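Local coordinates for protein exoribonuclease II, mitochondrial (Candida glabrata, PDB 6F3H) that degrades RNA from its 3' end as the exoribonuclease of the mitochondrial RNA degradosome, probably using magnesium bound in its RNB domain, at residues 147-152 and 223-228; 167-172 and 731-736; 176-181 and 209-214. The protein carries 1 engineered substitution. One frame throughout, in Å; residues are numbered along the deposited sequence.

Contact 1 (147-152 and 223-228); sequences IVLKKL and REQQQN
L149 overlaps the chain of Q225. The two side chains run past each other in opposite directions, and CD2 of L149 lies 4.0 Å from CG of Q225. E224 crosses the same leucine at about a right angle. OE2 of E224 is 3.4 Å from CD1 of L149 and also stays close to CD2. This is van der Waals contact between methyl groups and a carboxylate oxygen.

Q225 sets CG beside its own backbone N (chi1 -51°) and then runs on extended, which carries its amide to the backbone of helix 123-159. There NE2 of Q225 stands 3.1 Å from O of L149. On the other branch, OE1 of Q225 is 3.4 Å from CB of L152. OE1 accepts a hydrogen bond from NE1 of W231, in strand 231-237, and the side chain of L152 also rests on that tryptophan.

The contact joins helix 123-159 to the C-terminal part of helix 212-226. It is a small packing interface away from the magnesium site. Leucine methyls meet aliphatic chain and carboxylate. The glutamine is buried, and its amide oxygen is satisfied by W231.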
ATOM      1  N   ILE A 147      -8.655 -21.555  24.236  1.00 55.09           N
ATOM      2  CA  ILE A 147      -7.418 -21.186  24.911  1.00 53.88           C
ATOM      3  C   ILE A 147      -6.825 -19.934  24.287  1.00 55.35           C
ATOM      4  O   ILE A 147      -6.296 -19.062  24.983  1.00 57.40           O
ATOM      5  CB  ILE A 147      -6.408 -22.340  24.863  1.00 53.08           C
ATOM      6  CG1 ILE A 147      -7.020 -23.654  25.373  1.00 56.50           C
ATOM      7  CG2 ILE A 147      -5.188 -21.950  25.631  1.00 50.54           C
ATOM      8  CD1 ILE A 147      -7.540 -24.578  24.293  1.00 53.89           C
ATOM      9  N   VAL A 148      -6.888 -19.840  22.962  1.00 52.91           N
ATOM     10  CA  VAL A 148      -6.352 -18.683  22.261  1.00 52.48           C
ATOM     11  C   VAL A 148      -7.091 -17.405  22.648  1.00 52.80           C
ATOM     12  O   VAL A 148      -6.469 -16.350  22.834  1.00 57.09           O
ATOM     13  CB  VAL A 148      -6.445 -18.938  20.746  1.00 56.31           C
ATOM     14  CG1 VAL A 148      -6.191 -17.659  19.961  1.00 56.80           C
ATOM     15  CG2 VAL A 148      -5.520 -20.051  20.324  1.00 55.42           C
ATOM     16  N   LEU A 149      -8.419 -17.472  22.772  1.00 46.52           N
ATOM     17  CA  LEU A 149      -9.184 -16.295  23.160  1.00 45.23           C
ATOM     18  C   LEU A 149      -8.719 -15.782  24.500  1.00 52.83           C
ATOM     19  O   LEU A 149      -8.622 -14.569  24.722  1.00 55.55           O
ATOM     20  CB  LEU A 149     -10.668 -16.617  23.213  1.00 45.96           C
ATOM     21  CG  LEU A 149     -11.367 -16.846  21.879  1.00 51.40           C
ATOM     22  CD1 LEU A 149     -12.766 -17.386  22.139  1.00 55.61           C
ATOM     23  CD2 LEU A 149     -11.431 -15.553  21.085  1.00 49.93           C
ATOM     24  N   LYS A 150      -8.387 -16.704  25.393  1.00 57.02           N
ATOM     25  CA  LYS A 150      -7.874 -16.309  26.686  1.00 57.70           C
ATOM     26  C   LYS A 150      -6.518 -15.632  26.538  1.00 60.53           C
ATOM     27  O   LYS A 150      -6.278 -14.580  27.136  1.00 70.03           O
ATOM     28  CB  LYS A 150      -7.812 -17.529  27.603  1.00 58.88           C
ATOM     29  N   LYS A 151      -5.637 -16.163  25.698  1.00 53.79           N
ATOM     30  CA  LYS A 151      -4.355 -15.486  25.523  1.00 50.59           C
ATOM     31  C   LYS A 151      -4.553 -14.107  24.908  1.00 51.69           C
ATOM     32  O   LYS A 151      -3.997 -13.118  25.396  1.00 55.53           O
ATOM     33  CB  LYS A 151      -3.433 -16.334  24.650  1.00 54.12           C
ATOM     34  CG  LYS A 151      -3.237 -17.772  25.148  1.00 61.77           C
ATOM     35  CD  LYS A 151      -2.437 -18.628  24.164  1.00 65.69           C
ATOM     36  CE  LYS A 151      -1.955 -19.933  24.797  1.00 64.71           C
ATOM     37  NZ  LYS A 151      -1.320 -20.878  23.819  1.00 64.05           N
ATOM     38  N   LEU A 152      -5.389 -14.027  23.863  1.00 51.63           N
ATOM     39  CA  LEU A 152      -5.656 -12.772  23.169  1.00 47.58           C
ATOM     40  C   LEU A 152      -6.091 -11.683  24.124  1.00 47.41           C
ATOM     41  O   LEU A 152      -5.573 -10.566  24.090  1.00 39.90           O
ATOM     42  CB  LEU A 152      -6.727 -12.980  22.099  1.00 46.36           C
ATOM     43  CG  LEU A 152      -6.143 -13.612  20.842  1.00 41.06           C
ATOM     44  CD1 LEU A 152      -7.147 -14.027  19.811  1.00 39.55           C
ATOM     45  CD2 LEU A 152      -5.239 -12.608  20.275  1.00 39.33           C
ATOM     46  N   ARG A 223     -10.933 -12.122  14.906  1.00 40.24           N
ATOM     47  CA  ARG A 223     -12.212 -11.696  14.355  1.00 39.39           C
ATOM     48  C   ARG A 223     -13.263 -11.656  15.435  1.00 42.40           C
ATOM     49  O   ARG A 223     -14.113 -10.761  15.441  1.00 49.05           O
ATOM     50  CB  ARG A 223     -12.653 -12.602  13.222  1.00 46.31           C
ATOM     51  CG  ARG A 223     -11.608 -12.695  12.199  1.00 52.04           C
ATOM     52  CD  ARG A 223     -11.663 -11.429  11.358  1.00 54.52           C
ATOM     53  NE  ARG A 223     -12.584 -11.552  10.241  1.00 57.09           N
ATOM     54  CZ  ARG A 223     -13.706 -10.868  10.125  1.00 57.48           C
ATOM     55  NH1 ARG A 223     -14.053 -10.008  11.074  1.00 60.27           N
ATOM     56  NH2 ARG A 223     -14.471 -11.051   9.059  1.00 56.93           N
ATOM     57  N   GLU A 224     -13.178 -12.584  16.390  1.00 43.52           N
ATOM     58  CA  GLU A 224     -14.110 -12.588  17.502  1.00 47.23           C
ATOM     59  C   GLU A 224     -13.868 -11.391  18.411  1.00 45.44           C
ATOM     60  O   GLU A 224     -14.762 -10.563  18.606  1.00 46.12           O
ATOM     61  CB  GLU A 224     -14.016 -13.918  18.262  1.00 54.65           C
ATOM     62  CG  GLU A 224     -15.079 -14.928  17.785  1.00 69.27           C
ATOM     63  CD  GLU A 224     -15.057 -16.288  18.487  1.00 81.71           C
ATOM     64  OE1 GLU A 224     -15.301 -17.321  17.809  1.00 85.46           O
ATOM     65  OE2 GLU A 224     -14.830 -16.328  19.715  1.00 85.27           O
ATOM     66  N   GLN A 225     -12.649 -11.219  18.900  1.00 44.31           N
ATOM     67  CA  GLN A 225     -12.465 -10.065  19.770  1.00 41.85           C
ATOM     68  C   GLN A 225     -12.520  -8.739  19.013  1.00 40.65           C
ATOM     69  O   GLN A 225     -12.583  -7.687  19.651  1.00 39.69           O
ATOM     70  CB  GLN A 225     -11.170 -10.221  20.541  1.00 42.64           C
ATOM     71  CG  GLN A 225     -11.070 -11.558  21.210  1.00 47.23           C
ATOM     72  CD  GLN A 225     -10.116 -11.523  22.367  1.00 61.98           C
ATOM     73  OE1 GLN A 225      -9.199 -10.702  22.406  1.00 71.65           O
ATOM     74  NE2 GLN A 225     -10.338 -12.389  23.337  1.00 63.92           N
ATOM     75  N   GLN A 226     -12.502  -8.764  17.674  1.00 39.78           N
ATOM     76  CA  GLN A 226     -12.778  -7.554  16.917  1.00 40.37           C
ATOM     77  C   GLN A 226     -14.133  -6.999  17.262  1.00 46.49           C
ATOM     78  O   GLN A 226     -14.346  -5.781  17.235  1.00 53.89           O
ATOM     79  CB  GLN A 226     -12.748  -7.810  15.429  1.00 46.58           C
ATOM     80  CG  GLN A 226     -11.427  -7.659  14.784  1.00 56.77           C
ATOM     81  CD  GLN A 226     -11.520  -7.947  13.328  1.00 67.94           C
ATOM     82  OE1 GLN A 226     -12.592  -8.268  12.828  1.00 73.11           O
ATOM     83  NE2 GLN A 226     -10.409  -7.819  12.626  1.00 81.91           N
ATOM     84  N   GLN A 227     -15.068  -7.877  17.542  1.00 46.14           N
ATOM     85  CA  GLN A 227     -16.408  -7.434  17.858  1.00 50.28           C
ATOM     86  C   GLN A 227     -16.482  -6.684  19.179  1.00 51.92           C
ATOM     87  O   GLN A 227     -17.479  -6.005  19.427  1.00 45.31           O
ATOM     88  CB  GLN A 227     -17.331  -8.638  17.856  1.00 57.43           C
ATOM     89  CG  GLN A 227     -17.395  -9.240  16.478  1.00 70.82           C
ATOM     90  CD  GLN A 227     -17.831  -8.229  15.442  1.00 81.97           C
ATOM     91  OE1 GLN A 227     -18.681  -7.365  15.701  1.00 81.39           O
ATOM     92  NE2 GLN A 227     -17.175  -8.271  14.282  1.00 86.88           N
ATOM     93  N   ASN A 228     -15.456  -6.756  20.022  1.00 60.45           N
ATOM     94  CA  ASN A 228     -15.415  -5.980  21.254  1.00 61.26           C
ATOM     95  C   ASN A 228     -14.546  -4.758  21.128  1.00 55.64           C
ATOM     96  O   ASN A 228     -14.213  -4.148  22.145  1.00 55.84           O
ATOM     97  CB  ASN A 228     -14.860  -6.818  22.408  1.00 71.95           C
ATOM     98  CG  ASN A 228     -15.697  -8.032  22.706  1.00 76.33           C
ATOM     99  OD1 ASN A 228     -16.909  -7.928  22.884  1.00 75.00           O
ATOM    100  ND2 ASN A 228     -15.057  -9.207  22.741  1.00 78.73           N
TER

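Contact 2 (167-172 and 731-736); sequences HVNFMS and YVWSFQ
The indole of W733 takes M171 over one face. M171 is modelled as selenomethionine. CG of M171 does the touching, 4.4 Å from CH2 of W733 on the six-membered ring. The selenium lies farther from the ring. The amide of N169 reaches the same ring from an oblique direction. Its end lies near CE3 of W733, but oxygen and nitrogen are probably exchanged in this amide. Either way the two flat groups are not far from parallel, with 26° between the amide and ring planes.

The tryptophan bridges the gap between the two backbones. They are closest at N169 and S734, whose CA atoms are 6.7 Å apart. CG of W733 is anti to its carbonyl carbon (chi1 -77°), and the indole extends from helix 725-761 toward the strand-to-helix junction at N169. M171 and N169 direct their CB atoms toward the helix as well. The meeting is mainly van der Waals packing.

N169 holds the N-cap position of helix 170-178, so W733 packs where strand 166-169 gives way to that helix. Strand 166-169 is an edge strand of a three-stranded antiparallel sheet and pairs with strand 242-248. M171 also touches S242 of that strand, and W733 also touches L240 in a loop. Elsewhere on helix 725-761, V732 and Q736 contact strand 677-679, while F735 packs on helix 703-716. The long helix thus meets the strand-to-helix junction through W733 and these other elements through neighbouring residues.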
ATOM      1  N   HIS A 167      -0.445  -0.846  15.683  1.00 50.92           N
ATOM      2  CA  HIS A 167      -0.391  -2.070  14.907  1.00 47.85           C
ATOM      3  C   HIS A 167       0.650  -3.033  15.435  1.00 50.76           C
ATOM      4  O   HIS A 167       1.606  -2.649  16.110  1.00 57.01           O
ATOM      5  CB  HIS A 167      -0.080  -1.775  13.445  1.00 43.02           C
ATOM      6  CG  HIS A 167      -1.274  -1.332  12.663  1.00 51.28           C
ATOM      7  ND1 HIS A 167      -1.825  -2.085  11.644  1.00 51.97           N
ATOM      8  CD2 HIS A 167      -2.046  -0.226  12.778  1.00 51.96           C
ATOM      9  CE1 HIS A 167      -2.880  -1.454  11.159  1.00 52.87           C
ATOM     10  NE2 HIS A 167      -3.037  -0.326  11.832  1.00 53.90           N
ATOM     11  N   VAL A 168       0.472  -4.307  15.083  1.00 46.86           N
ATOM     12  CA  VAL A 168       1.495  -5.315  15.315  1.00 48.01           C
ATOM     13  C   VAL A 168       1.520  -6.270  14.135  1.00 48.73           C
ATOM     14  O   VAL A 168       0.482  -6.601  13.549  1.00 44.49           O
ATOM     15  CB  VAL A 168       1.303  -6.111  16.622  1.00 48.69           C
ATOM     16  CG1 VAL A 168       1.097  -5.194  17.779  1.00 51.76           C
ATOM     17  CG2 VAL A 168       0.141  -7.043  16.496  1.00 53.06           C
ATOM     18  N   ASN A 169       2.735  -6.702  13.792  1.00 54.16           N
ATOM     19  CA  ASN A 169       2.901  -7.746  12.804  1.00 58.61           C
ATOM     20  C   ASN A 169       2.023  -8.910  13.203  1.00 56.11           C
ATOM     21  O   ASN A 169       1.956  -9.282  14.375  1.00 58.72           O
ATOM     22  CB  ASN A 169       4.363  -8.184  12.714  1.00 69.79           C
ATOM     23  CG  ASN A 169       4.565  -9.359  11.773  1.00 80.06           C
ATOM     24  OD1 ASN A 169       3.760  -9.590  10.859  1.00 82.25           O
ATOM     25  ND2 ASN A 169       5.633 -10.129  12.008  1.00 81.45           N
ATOM     26  N   PHE A 170       1.269  -9.420  12.252  1.00 51.66           N
ATOM     27  CA  PHE A 170       0.385 -10.506  12.609  1.00 48.13           C
ATOM     28  C   PHE A 170       1.159 -11.775  12.948  1.00 51.22           C
ATOM     29  O   PHE A 170       0.699 -12.582  13.758  1.00 54.08           O
ATOM     30  CB  PHE A 170      -0.585 -10.734  11.472  1.00 47.75           C
ATOM     31  CG  PHE A 170      -1.707 -11.595  11.840  1.00 46.30           C
ATOM     32  CD1 PHE A 170      -2.814 -11.060  12.465  1.00 44.56           C
ATOM     33  CD2 PHE A 170      -1.668 -12.946  11.578  1.00 48.86           C
ATOM     34  CE1 PHE A 170      -3.876 -11.865  12.823  1.00 38.45           C
ATOM     35  CE2 PHE A 170      -2.729 -13.758  11.930  1.00 50.51           C
ATOM     36  CZ  PHE A 170      -3.838 -13.212  12.557  1.00 46.25           C
HETATM   37  N   MSE A 171       2.329 -11.965  12.354  1.00 55.82           N
HETATM   38  CA  MSE A 171       3.118 -13.177  12.557  1.00 60.60           C
HETATM   39  C   MSE A 171       3.725 -13.222  13.915  1.00 55.06           C
HETATM   40  O   MSE A 171       3.679 -14.231  14.606  1.00 51.44           O
HETATM   41  CB  MSE A 171       4.226 -13.263  11.524  1.00 79.41           C
HETATM   42  CG  MSE A 171       3.686 -13.520  10.159  1.00 96.84           C
HETATM   43 SE   MSE A 171       2.104 -14.606  10.415  1.00106.89          SE
HETATM   44  CE  MSE A 171       1.671 -15.024   8.567  1.00103.81           C
ATOM     45  N   SER A 172       4.353 -12.101  14.261  1.00 56.18           N
ATOM     46  CA  SER A 172       4.862 -11.929  15.607  1.00 55.19           C
ATOM     47  C   SER A 172       3.784 -12.279  16.602  1.00 51.29           C
ATOM     48  O   SER A 172       4.051 -12.860  17.655  1.00 57.81           O
ATOM     49  CB  SER A 172       5.344 -10.486  15.803  1.00 62.15           C
ATOM     50  OG  SER A 172       6.515 -10.218  15.041  1.00 69.65           O
ATOM     51  N   TYR A 731      11.466  -5.633   9.664  1.00 57.29           N
ATOM     52  CA  TYR A 731      11.115  -4.343   9.090  1.00 52.33           C
ATOM     53  C   TYR A 731      10.354  -4.500   7.788  1.00 54.58           C
ATOM     54  O   TYR A 731       9.374  -3.792   7.548  1.00 60.05           O
ATOM     55  CB  TYR A 731      12.364  -3.526   8.855  1.00 54.40           C
ATOM     56  CG  TYR A 731      12.837  -2.799  10.068  1.00 63.53           C
ATOM     57  CD1 TYR A 731      12.298  -1.568  10.401  1.00 68.75           C
ATOM     58  CD2 TYR A 731      13.824  -3.326  10.885  1.00 64.77           C
ATOM     59  CE1 TYR A 731      12.728  -0.873  11.521  1.00 70.82           C
ATOM     60  CE2 TYR A 731      14.265  -2.641  12.006  1.00 64.78           C
ATOM     61  CZ  TYR A 731      13.714  -1.416  12.320  1.00 68.57           C
ATOM     62  OH  TYR A 731      14.151  -0.739  13.438  1.00 68.66           O
ATOM     63  N   VAL A 732      10.760  -5.447   6.951  1.00 51.24           N
ATOM     64  CA  VAL A 732      10.051  -5.653   5.697  1.00 46.49           C
ATOM     65  C   VAL A 732       8.596  -5.961   5.973  1.00 50.45           C
ATOM     66  O   VAL A 732       7.699  -5.527   5.243  1.00 50.00           O
ATOM     67  CB  VAL A 732      10.711  -6.774   4.889  1.00 47.23           C
ATOM     68  CG1 VAL A 732       9.916  -7.050   3.644  1.00 51.01           C
ATOM     69  CG2 VAL A 732      12.116  -6.378   4.532  1.00 41.82           C
ATOM     70  N   TRP A 733       8.334  -6.714   7.030  1.00 56.11           N
ATOM     71  CA  TRP A 733       6.948  -6.916   7.397  1.00 59.46           C
ATOM     72  C   TRP A 733       6.311  -5.606   7.800  1.00 51.18           C
ATOM     73  O   TRP A 733       5.208  -5.290   7.351  1.00 53.62           O
ATOM     74  CB  TRP A 733       6.840  -7.931   8.513  1.00 74.60           C
ATOM     75  CG  TRP A 733       7.019  -9.276   7.994  1.00 89.32           C
ATOM     76  CD1 TRP A 733       8.165 -10.002   7.972  1.00 96.10           C
ATOM     77  CD2 TRP A 733       6.022 -10.073   7.352  1.00 93.32           C
ATOM     78  NE1 TRP A 733       7.942 -11.222   7.384  1.00101.17           N
ATOM     79  CE2 TRP A 733       6.631 -11.292   6.992  1.00 96.66           C
ATOM     80  CE3 TRP A 733       4.669  -9.885   7.065  1.00 89.99           C
ATOM     81  CZ2 TRP A 733       5.932 -12.319   6.353  1.00 88.70           C
ATOM     82  CZ3 TRP A 733       3.978 -10.905   6.430  1.00 87.81           C
ATOM     83  CH2 TRP A 733       4.611 -12.105   6.081  1.00 85.40           C
ATOM     84  N   SER A 734       7.012  -4.804   8.599  1.00 44.62           N
ATOM     85  CA  SER A 734       6.446  -3.529   9.012  1.00 46.97           C
ATOM     86  C   SER A 734       6.148  -2.662   7.800  1.00 51.59           C
ATOM     87  O   SER A 734       5.092  -2.025   7.718  1.00 56.41           O
ATOM     88  CB  SER A 734       7.420  -2.799   9.938  1.00 52.62           C
ATOM     89  OG  SER A 734       8.029  -3.696  10.851  1.00 60.84           O
ATOM     90  N   PHE A 735       7.047  -2.681   6.821  1.00 50.38           N
ATOM     91  CA  PHE A 735       6.902  -1.844   5.637  1.00 47.23           C
ATOM     92  C   PHE A 735       5.778  -2.319   4.747  1.00 48.56           C
ATOM     93  O   PHE A 735       4.961  -1.522   4.274  1.00 46.54           O
ATOM     94  CB  PHE A 735       8.184  -1.860   4.830  1.00 51.23           C
ATOM     95  CG  PHE A 735       9.326  -1.186   5.494  1.00 54.62           C
ATOM     96  CD1 PHE A 735       9.134  -0.386   6.603  1.00 56.58           C
ATOM     97  CD2 PHE A 735      10.600  -1.306   4.970  1.00 57.41           C
ATOM     98  CE1 PHE A 735      10.201   0.260   7.202  1.00 57.05           C
ATOM     99  CE2 PHE A 735      11.672  -0.661   5.553  1.00 57.13           C
ATOM    100  CZ  PHE A 735      11.479   0.120   6.670  1.00 56.14           C
ATOM    101  N   GLN A 736       5.761  -3.612   4.454  1.00 51.25           N
ATOM    102  CA  GLN A 736       4.717  -4.124   3.590  1.00 49.35           C
ATOM    103  C   GLN A 736       3.351  -3.848   4.184  1.00 49.30           C
ATOM    104  O   GLN A 736       2.426  -3.457   3.468  1.00 49.92           O
ATOM    105  CB  GLN A 736       4.913  -5.605   3.366  1.00 48.65           C
ATOM    106  CG  GLN A 736       3.920  -6.134   2.419  1.00 51.71           C
ATOM    107  CD  GLN A 736       4.244  -5.764   0.999  1.00 57.27           C
ATOM    108  OE1 GLN A 736       5.093  -6.395   0.392  1.00 59.77           O
ATOM    109  NE2 GLN A 736       3.533  -4.781   0.437  1.00 59.04           N
TER

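Contact 3 (176-181 and 209-214); sequences IIKNLN and SIDPTT
D211 is the N-cap of helix 212-226 and makes an Asx turn: OD1 of D211 accepts a hydrogen bond from N of T213, 3.1 Å away. The same carboxylate binds the end of helix 170-178, so one residue both caps a helix and ties it to another.

The charged interaction is a salt bridge. NZ of K178 donates to OD2 of D211 at 2.9 Å. The lysine starts with CG anti to the backbone N (chi1 168°), bends at chi2 and chi3, and crosses D211 at about a right angle. The bridge and the capping bond would be expected to stabilise the aspartate as an anion.

The apolar contact lies beside it. CG2 of T214 meets CG2 of I177 at 3.7 Å. I177 and T214 are buried. K178 is exposed, so the bridge lies at the outer side of the packing. Separately, the CD methylene of K178 makes van der Waals contact with OG1 of T214 at 3.9 Å. Q144 of helix 123-159 touches D211 and makes a weak hydrogen bond to T214.

OG1 of T214 donates to OD2 of D211 at 2.7 Å. This hydroxyl and NZ of K178 reach OD2 from opposite faces of the carboxylate plane.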
ATOM      1  N   ILE A 176       3.610 -15.422  19.497  1.00 46.47           N
ATOM      2  CA  ILE A 176       3.356 -15.234  20.914  1.00 45.60           C
ATOM      3  C   ILE A 176       2.285 -16.188  21.392  1.00 56.13           C
ATOM      4  O   ILE A 176       2.376 -16.760  22.486  1.00 65.31           O
ATOM      5  CB  ILE A 176       2.955 -13.779  21.167  1.00 45.34           C
ATOM      6  CG1 ILE A 176       4.093 -12.874  20.735  1.00 48.54           C
ATOM      7  CG2 ILE A 176       2.542 -13.577  22.604  1.00 45.82           C
ATOM      8  CD1 ILE A 176       3.841 -11.464  21.024  1.00 48.83           C
ATOM      9  N   ILE A 177       1.236 -16.352  20.602  1.00 53.52           N
ATOM     10  CA  ILE A 177       0.162 -17.240  21.011  1.00 53.85           C
ATOM     11  C   ILE A 177       0.692 -18.649  21.210  1.00 55.08           C
ATOM     12  O   ILE A 177       0.432 -19.300  22.224  1.00 54.70           O
ATOM     13  CB  ILE A 177      -0.962 -17.209  19.971  1.00 57.14           C
ATOM     14  CG1 ILE A 177      -1.563 -15.810  19.879  1.00 48.97           C
ATOM     15  CG2 ILE A 177      -2.010 -18.183  20.352  1.00 63.51           C
ATOM     16  CD1 ILE A 177      -1.977 -15.251  21.191  1.00 42.44           C
ATOM     17  N   LYS A 178       1.502 -19.116  20.276  1.00 62.39           N
ATOM     18  CA  LYS A 178       2.017 -20.467  20.388  1.00 67.28           C
ATOM     19  C   LYS A 178       2.921 -20.621  21.603  1.00 75.78           C
ATOM     20  O   LYS A 178       2.765 -21.565  22.385  1.00 79.27           O
ATOM     21  CB  LYS A 178       2.762 -20.821  19.107  1.00 64.69           C
ATOM     22  CG  LYS A 178       3.569 -22.070  19.213  1.00 62.85           C
ATOM     23  CD  LYS A 178       2.669 -23.252  19.080  1.00 61.06           C
ATOM     24  CE  LYS A 178       3.385 -24.411  18.437  1.00 61.40           C
ATOM     25  NZ  LYS A 178       2.377 -25.364  17.897  1.00 67.29           N
ATOM     26  N   ASN A 179       3.827 -19.666  21.813  1.00 79.92           N
ATOM     27  CA  ASN A 179       4.937 -19.798  22.751  1.00 82.18           C
ATOM     28  C   ASN A 179       4.588 -19.341  24.150  1.00 83.52           C
ATOM     29  O   ASN A 179       5.492 -19.047  24.939  1.00 86.55           O
ATOM     30  CB  ASN A 179       6.151 -19.016  22.248  1.00 83.44           C
ATOM     31  CG  ASN A 179       6.755 -19.633  21.017  1.00 86.92           C
ATOM     32  OD1 ASN A 179       6.659 -20.848  20.823  1.00 89.28           O
ATOM     33  ND2 ASN A 179       7.366 -18.808  20.161  1.00 85.72           N
ATOM     34  N   LEU A 180       3.312 -19.291  24.492  1.00 80.80           N
ATOM     35  CA  LEU A 180       2.900 -18.693  25.745  1.00 79.75           C
ATOM     36  C   LEU A 180       2.167 -19.704  26.602  1.00 85.82           C
ATOM     37  O   LEU A 180       1.249 -20.372  26.121  1.00 86.79           O
ATOM     38  CB  LEU A 180       2.018 -17.480  25.502  1.00 72.33           C
ATOM     39  CG  LEU A 180       1.739 -16.718  26.791  1.00 69.78           C
ATOM     40  CD1 LEU A 180       2.996 -16.067  27.341  1.00 76.31           C
ATOM     41  CD2 LEU A 180       0.722 -15.665  26.511  1.00 63.92           C
ATOM     42  N   ASN A 181       2.568 -19.788  27.876  1.00 90.17           N
ATOM     43  CA  ASN A 181       1.892 -20.601  28.883  1.00 92.07           C
ATOM     44  C   ASN A 181       1.074 -19.693  29.795  1.00 85.00           C
ATOM     45  O   ASN A 181       1.634 -18.871  30.531  1.00 83.98           O
ATOM     46  CB  ASN A 181       2.893 -21.407  29.716  1.00101.17           C
ATOM     47  CG  ASN A 181       2.289 -21.916  31.036  1.00107.60           C
ATOM     48  OD1 ASN A 181       2.534 -21.357  32.103  1.00110.31           O
ATOM     49  ND2 ASN A 181       1.476 -22.959  30.955  1.00109.62           N
ATOM     50  N   SER A 209       9.683 -19.991  12.056  1.00 64.84           N
ATOM     51  CA  SER A 209       8.621 -20.809  11.488  1.00 64.40           C
ATOM     52  C   SER A 209       7.320 -20.632  12.263  1.00 65.71           C
ATOM     53  O   SER A 209       7.303 -20.235  13.433  1.00 67.50           O
ATOM     54  CB  SER A 209       9.005 -22.289  11.495  1.00 67.13           C
ATOM     55  OG  SER A 209      10.200 -22.514  10.785  1.00 69.82           O
ATOM     56  N   ILE A 210       6.219 -20.965  11.591  1.00 62.29           N
ATOM     57  CA  ILE A 210       4.873 -20.662  12.060  1.00 59.40           C
ATOM     58  C   ILE A 210       4.013 -21.922  12.002  1.00 61.04           C
ATOM     59  O   ILE A 210       4.070 -22.669  11.019  1.00 55.69           O
ATOM     60  CB  ILE A 210       4.252 -19.530  11.213  1.00 55.34           C
ATOM     61  CG1 ILE A 210       4.849 -18.179  11.593  1.00 57.26           C
ATOM     62  CG2 ILE A 210       2.771 -19.481  11.385  1.00 51.09           C
ATOM     63  CD1 ILE A 210       4.597 -17.790  13.027  1.00 57.45           C
ATOM     64  N   ASP A 211       3.188 -22.139  13.052  1.00 65.30           N
ATOM     65  CA  ASP A 211       2.272 -23.288  13.125  1.00 68.87           C
ATOM     66  C   ASP A 211       0.926 -22.942  12.501  1.00 60.73           C
ATOM     67  O   ASP A 211       0.217 -22.069  13.023  1.00 63.29           O
ATOM     68  CB  ASP A 211       2.069 -23.737  14.570  1.00 79.04           C
ATOM     69  CG  ASP A 211       0.892 -24.727  14.746  1.00 85.98           C
ATOM     70  OD1 ASP A 211       0.479 -25.408  13.775  1.00 87.78           O
ATOM     71  OD2 ASP A 211       0.396 -24.847  15.892  1.00 87.47           O
ATOM     72  N   PRO A 212       0.511 -23.633  11.443  1.00 49.80           N
ATOM     73  CA  PRO A 212      -0.720 -23.235  10.754  1.00 39.40           C
ATOM     74  C   PRO A 212      -1.960 -23.253  11.626  1.00 64.42           C
ATOM     75  O   PRO A 212      -2.770 -22.323  11.523  1.00 64.73           O
ATOM     76  CB  PRO A 212      -0.801 -24.231   9.597  1.00 39.59           C
ATOM     77  CG  PRO A 212       0.128 -25.328   9.962  1.00 39.69           C
ATOM     78  CD  PRO A 212       1.190 -24.750  10.782  1.00 39.45           C
ATOM     79  N   THR A 213      -2.137 -24.257  12.498  1.00 57.74           N
ATOM     80  CA  THR A 213      -3.377 -24.312  13.268  1.00 50.54           C
ATOM     81  C   THR A 213      -3.461 -23.136  14.228  1.00 51.16           C
ATOM     82  O   THR A 213      -4.493 -22.461  14.297  1.00 60.06           O
ATOM     83  CB  THR A 213      -3.535 -25.648  14.007  1.00 48.83           C
ATOM     84  OG1 THR A 213      -2.444 -25.854  14.904  1.00 49.21           O
ATOM     85  CG2 THR A 213      -3.648 -26.811  13.020  1.00 46.08           C
ATOM     86  N   THR A 214      -2.390 -22.873  14.984  1.00 47.34           N
ATOM     87  CA  THR A 214      -2.345 -21.656  15.794  1.00 44.68           C
ATOM     88  C   THR A 214      -2.611 -20.419  14.947  1.00 45.64           C
ATOM     89  O   THR A 214      -3.319 -19.501  15.374  1.00 47.85           O
ATOM     90  CB  THR A 214      -1.011 -21.549  16.525  1.00 39.45           C
ATOM     91  OG1 THR A 214      -0.779 -22.763  17.242  1.00 49.72           O
ATOM     92  CG2 THR A 214      -1.022 -20.411  17.511  1.00 39.37           C
TER

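In the fold
From the N terminus, helix 123-159 comes first and supplies 147-152. Strand 166-169 and helix 170-178 follow, giving one side of contact 2 and then of contact 3. Contact 3 closes the shortest loop, back from 209-214 to 176-181. Helix 212-226 then continues to 223-228 and closes contact 1 around contact 3. Contact 2 starts within the contact 1 loop but closes only at 731-736, so these two cross. Its long loop also encloses contact 3. Contacts 1 and 3 share helix 212-226 and touch where K151 NZ probably hydrogen-bonds I177 O. Contact 2 ties this N-terminal group of helices to helix 725-761.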